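Local structure of amorpha-4,11-diene synthase (Artemisia annua, 4GAX) at residues Lys385-Val388 and Arg389-Val393; Phe331-Ala334 and Ile335-Trp338. The protein probably cyclises farnesyl diphosphate to a sesquiterpene with loss of diphosphate, the crystallised form being an alpha-bisabolol synthase mutant. All coordinates share one frame; numbering follows the deposited sequence.

Contact 1 of 2, residues Lys385-Val388 and Arg389-Val393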
loop_
_atom_site.group_PDB
_atom_site.type_symbol
_atom_site.label_atom_id
_atom_site.label_comp_id
_atom_site.label_asym_id
_atom_site.label_seq_id
_atom_site.Cartn_x
_atom_site.Cartn_y
_atom_site.Cartn_z
ATOM N N LYS A 385 8.509 -20.491 -6.255
ATOM C CA LYS A 385 9.719 -21.146 -6.744
ATOM C C LYS A 385 10.553 -20.179 -7.559
ATOM O O LYS A 385 11.776 -20.185 -7.463
ATOM C CB LYS A 385 9.373 -22.345 -7.611
ATOM C CG LYS A 385 8.762 -23.505 -6.851
ATOM C CD LYS A 385 8.455 -24.618 -7.825
ATOM C CE LYS A 385 7.900 -25.839 -7.136
ATOM N NZ LYS A 385 7.605 -26.871 -8.157
ATOM N N ASP A 386 9.893 -19.350 -8.367
ATOM C CA ASP A 386 10.625 -18.416 -9.230
ATOM C C ASP A 386 11.354 -17.359 -8.408
ATOM O O ASP A 386 12.410 -16.871 -8.800
ATOM C CB ASP A 386 9.703 -17.740 -10.241
ATOM C CG ASP A 386 10.470 -17.145 -11.401
ATOM O OD1 ASP A 386 11.177 -17.919 -12.076
ATOM O OD2 ASP A 386 10.397 -15.915 -11.618
ATOM N N PHE A 387 10.789 -17.021 -7.255
ATOM C CA PHE A 387 11.422 -16.094 -6.319
ATOM C C PHE A 387 12.741 -16.667 -5.786
ATOM O O PHE A 387 13.776 -15.999 -5.821
ATOM C CB PHE A 387 10.466 -15.785 -5.163
ATOM C CG PHE A 387 11.102 -15.015 -4.038
ATOM C CD1 PHE A 387 11.405 -13.672 -4.185
ATOM C CD2 PHE A 387 11.381 -15.634 -2.826
ATOM C CE1 PHE A 387 11.989 -12.963 -3.154
ATOM C CE2 PHE A 387 11.968 -14.927 -1.785
ATOM C CZ PHE A 387 12.275 -13.594 -1.950
ATOM N N VAL A 388 12.703 -17.912 -5.310
ATOM C CA VAL A 388 13.898 -18.561 -4.775
ATOM C C VAL A 388 14.930 -18.805 -5.877
ATOM O O VAL A 388 16.131 -18.614 -5.671
ATOM C CB VAL A 388 13.547 -19.878 -4.073
ATOM C CG1 VAL A 388 14.753 -20.441 -3.351
ATOM C CG2 VAL A 388 12.400 -19.636 -3.096
ATOM N N ARG A 389 14.445 -19.237 -7.038
ATOM C CA ARG A 389 15.261 -19.449 -8.228
ATOM C C ARG A 389 16.129 -18.245 -8.501
ATOM O O ARG A 389 17.335 -18.366 -8.700
ATOM C CB ARG A 389 14.342 -19.604 -9.431
ATOM C CG ARG A 389 14.473 -20.887 -10.174
ATOM C CD ARG A 389 13.377 -20.955 -11.203
ATOM N NE ARG A 389 12.462 -22.062 -10.946
ATOM C CZ ARG A 389 11.162 -22.028 -11.208
ATOM N NH1 ARG A 389 10.619 -20.925 -11.725
ATOM N NH2 ARG A 389 10.411 -23.098 -10.952
ATOM N N ASN A 390 15.507 -17.073 -8.523
ATOM C CA ASN A 390 16.239 -15.865 -8.885
ATOM C C ASN A 390 17.158 -15.384 -7.765
ATOM O O ASN A 390 18.163 -14.721 -8.028
ATOM C CB ASN A 390 15.295 -14.769 -9.389
ATOM C CG ASN A 390 14.777 -15.059 -10.790
ATOM O OD1 ASN A 390 15.418 -14.716 -11.790
ATOM N ND2 ASN A 390 13.618 -15.704 -10.869
ATOM N N LEU A 391 16.820 -15.724 -6.521
ATOM C CA LEU A 391 17.777 -15.536 -5.435
ATOM C C LEU A 391 19.018 -16.388 -5.715
ATOM O O LEU A 391 20.141 -15.965 -5.443
ATOM C CB LEU A 391 17.171 -15.890 -4.072
ATOM C CG LEU A 391 16.191 -14.881 -3.459
ATOM C CD1 LEU A 391 15.626 -15.399 -2.146
ATOM C CD2 LEU A 391 16.853 -13.519 -3.247
ATOM N N MET A 392 18.819 -17.576 -6.290
ATOM C CA MET A 392 19.939 -18.473 -6.591
ATOM C C MET A 392 20.689 -18.014 -7.836
ATOM O O MET A 392 21.881 -18.310 -8.001
ATOM C CB MET A 392 19.470 -19.913 -6.771
ATOM C CG MET A 392 20.617 -20.917 -6.815
ATOM S SD MET A 392 21.553 -20.901 -5.269
ATOM C CE MET A 392 23.235 -21.013 -5.884
ATOM N N VAL A 393 19.989 -17.296 -8.711
ATOM C CA VAL A 393 20.628 -16.695 -9.875
ATOM C C VAL A 393 21.754 -15.775 -9.421
ATOM O O VAL A 393 22.895 -15.899 -9.885
ATOM C CB VAL A 393 19.628 -15.894 -10.739
ATOM C CG1 VAL A 393 20.358 -14.858 -11.601
ATOM C CG2 VAL A 393 18.799 -16.833 -11.603
#

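Contact 2 of 2, residues Phe331-Ala334 and Ile335-Trp338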
loop_
_atom_site.group_PDB
_atom_site.type_symbol
_atom_site.label_atom_id
_atom_site.label_comp_id
_atom_site.label_asym_id
_atom_site.label_seq_id
_atom_site.Cartn_x
_atom_site.Cartn_y
_atom_site.Cartn_z
ATOM N N PHE A 331 19.306 -25.882 -1.204
ATOM C CA PHE A 331 18.030 -25.342 -0.734
ATOM C C PHE A 331 17.111 -25.006 -1.914
ATOM O O PHE A 331 15.904 -25.271 -1.869
ATOM C CB PHE A 331 18.248 -24.118 0.167
ATOM C CG PHE A 331 17.002 -23.663 0.894
ATOM C CD1 PHE A 331 16.623 -24.257 2.093
ATOM C CD2 PHE A 331 16.212 -22.645 0.378
ATOM C CE1 PHE A 331 15.466 -23.833 2.772
ATOM C CE2 PHE A 331 15.052 -22.213 1.054
ATOM C CZ PHE A 331 14.685 -22.816 2.251
ATOM N N THR A 332 17.690 -24.432 -2.967
ATOM C CA THR A 332 16.939 -24.087 -4.172
ATOM C C THR A 332 16.292 -25.310 -4.836
ATOM O O THR A 332 15.150 -25.236 -5.293
ATOM C CB THR A 332 17.834 -23.385 -5.203
ATOM O OG1 THR A 332 18.380 -22.187 -4.630
ATOM C CG2 THR A 332 17.033 -23.041 -6.464
ATOM N N GLU A 333 17.012 -26.427 -4.902
ATOM C CA GLU A 333 16.443 -27.639 -5.496
ATOM C C GLU A 333 15.338 -28.201 -4.604
ATOM O O GLU A 333 14.318 -28.696 -5.098
ATOM C CB GLU A 333 17.523 -28.696 -5.770
ATOM C CG GLU A 333 16.981 -30.010 -6.325
ATOM C CD GLU A 333 16.087 -29.822 -7.548
ATOM O OE1 GLU A 333 16.458 -29.036 -8.450
ATOM O OE2 GLU A 333 15.009 -30.460 -7.606
ATOM N N ALA A 334 15.541 -28.116 -3.292
ATOM C CA ALA A 334 14.511 -28.511 -2.339
ATOM C C ALA A 334 13.237 -27.678 -2.534
ATOM O O ALA A 334 12.118 -28.187 -2.399
ATOM C CB ALA A 334 15.024 -28.371 -0.924
ATOM N N ILE A 335 13.400 -26.396 -2.846
ATOM C CA ILE A 335 12.230 -25.555 -3.092
ATOM C C ILE A 335 11.564 -25.974 -4.406
ATOM O O ILE A 335 10.336 -26.059 -4.478
ATOM C CB ILE A 335 12.575 -24.050 -3.067
ATOM C CG1 ILE A 335 12.922 -23.621 -1.641
ATOM C CG2 ILE A 335 11.390 -23.199 -3.565
ATOM C CD1 ILE A 335 11.710 -23.572 -0.690
ATOM N N GLU A 336 12.376 -26.269 -5.425
ATOM C CA GLU A 336 11.865 -26.785 -6.698
ATOM C C GLU A 336 11.101 -28.086 -6.488
ATOM O O GLU A 336 10.073 -28.322 -7.128
ATOM C CB GLU A 336 13.000 -27.028 -7.704
ATOM C CG GLU A 336 13.719 -25.779 -8.193
ATOM C CD GLU A 336 12.865 -24.884 -9.085
ATOM O OE1 GLU A 336 11.699 -25.233 -9.381
ATOM O OE2 GLU A 336 13.373 -23.817 -9.502
ATOM N N ARG A 337 11.612 -28.925 -5.589
ATOM C CA ARG A 337 11.000 -30.217 -5.297
ATOM C C ARG A 337 9.670 -30.054 -4.564
ATOM O O ARG A 337 8.727 -30.798 -4.819
ATOM C CB ARG A 337 11.962 -31.090 -4.488
ATOM C CG ARG A 337 11.997 -32.544 -4.925
ATOM C CD ARG A 337 13.259 -33.235 -4.429
ATOM N NE ARG A 337 14.315 -33.253 -5.438
ATOM C CZ ARG A 337 14.539 -34.277 -6.258
ATOM N NH1 ARG A 337 13.780 -35.362 -6.183
ATOM N NH2 ARG A 337 15.520 -34.215 -7.150
ATOM N N TRP A 338 9.607 -29.075 -3.659
ATOM C CA TRP A 338 8.367 -28.721 -2.968
ATOM C C TRP A 338 7.720 -29.959 -2.359
ATOM O O TRP A 338 6.611 -30.347 -2.746
ATOM C CB TRP A 338 7.392 -28.050 -3.936
ATOM C CG TRP A 338 6.347 -27.184 -3.284
ATOM C CD1 TRP A 338 5.210 -27.604 -2.654
ATOM C CD2 TRP A 338 6.335 -25.746 -3.222
ATOM N NE1 TRP A 338 4.490 -26.518 -2.198
ATOM C CE2 TRP A 338 5.161 -25.367 -2.533
ATOM C CE3 TRP A 338 7.204 -24.748 -3.678
ATOM C CZ2 TRP A 338 4.830 -24.024 -2.291
ATOM C CZ3 TRP A 338 6.870 -23.408 -3.442
ATOM C CH2 TRP A 338 5.695 -23.061 -2.754
#

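Contact 1 of 2, residues Lys385-Val388 and Arg389-Val393
Asp386 and Arg389 are brought together by two torsions: the aspartate's CG lies anti to its backbone N (chi1 -161°), while the arginine chain bends at chi3 (-117°) and turns back along the helix. Arg389 NH1 then donates to Asp386 OD1 at 3.1 Å, a salt bridge between residues three apart. Asp386 is not the sole counter-ion: Arg389 NE pairs with Glu336 of helix 325-337, and NH1 also with Glu382. The bond takes the anti lone pair of OD1, and the oxygen lies at the edge of the guanidinium, close to its plane, although the two flat groups are turned 61° apart. One face of the guanidinium rests over the backbone of the preceding turn, with Lys385 CB 3.6 Å from Arg389 NH2. Asn390 adds a second polar grip. Its ND2 donates to Asp386 O at 2.7 Å, and its backbone N reaches the same oxygen at 3.1 Å from the opposite face of the carbonyl plane, so that one acceptor serves two donors and the amide is tied to its own helix. On the buried flank, Leu391 leans over one face of the Phe387 ring, its CD1 3.7 Å from CE2. Around this stretch of helix 374-399, Asp386 and Asn390 pack on helix 407-416, Phe387, Val388 and Leu391 on helix 299-322, and Val388 and Met392 on helix 325-337.

Contact 2 of 2, residues Phe331-Ala334 and Ile335-Trp338
Ile335 can be followed outward from its backbone as it leans against Phe331, one turn earlier in the same helix. Its CB stands 3.6 Å from Thr332 O. With chi1 at -69°, CG1 lies beside the backbone N and anti to the carbonyl carbon, which carries it back along the helix to 3.4 Å from Phe331 O and 3.7 Å from Phe331 CE2. The terminal CD1 remains beside the same ring carbon, 4.0 Å from Phe331 CE2, and the two side chains meet at a slant. The solvent-facing side is held more loosely. Glu333, bent at chi2, brings OE2 to 3.6 Å from Arg337 NE, a long salt bridge with the carboxylate and guanidinium planes 73° apart; NE, buried here, has no hydrogen-bonding partner in the model, and the long pair probably compensates it only in part. Helical bonds continue to the end, the last being Trp338 N to Ala334 O at 2.9 Å, where Trp338 leaves the helix with positive phi. Beyond the turn the indole meets Phe357 and Tyr361 edge-to-face and makes a cation-pi contact with Lys381. Helix 325-337 meets several neighbours: Ile335, and Trp338 just past its end, touch both helix 351-370 and helix 374-399, Thr332 bonds Tyr319 of helix 299-322, and Phe331 and Ala334 press on the loop residues Met350, Met345 and Ile346.

How the contacts relate
Contacts 1 and 2, about 10 Å apart between centres, are two local arrangements on neighbouring helices whose side chains also join those helices. Glu336 carries the polar side of the joint: its OE2 pairs with Arg389 NE, modelled at a doubtfully short 2.4 Å, while its backbone O accepts from Lys385 NZ at 3.0 Å. Arg389 therefore bridges Asp386 on its own helix and Glu336 on the other. Ile335 against Val388 and Thr332 against Met392 supply further packing. From contact 1, Leu391 also touches Asp316, first aspartate of a DDxxD sequence that in related terpene synthases binds magnesium, so contact 1 probably lies nearer the catalytic chamber.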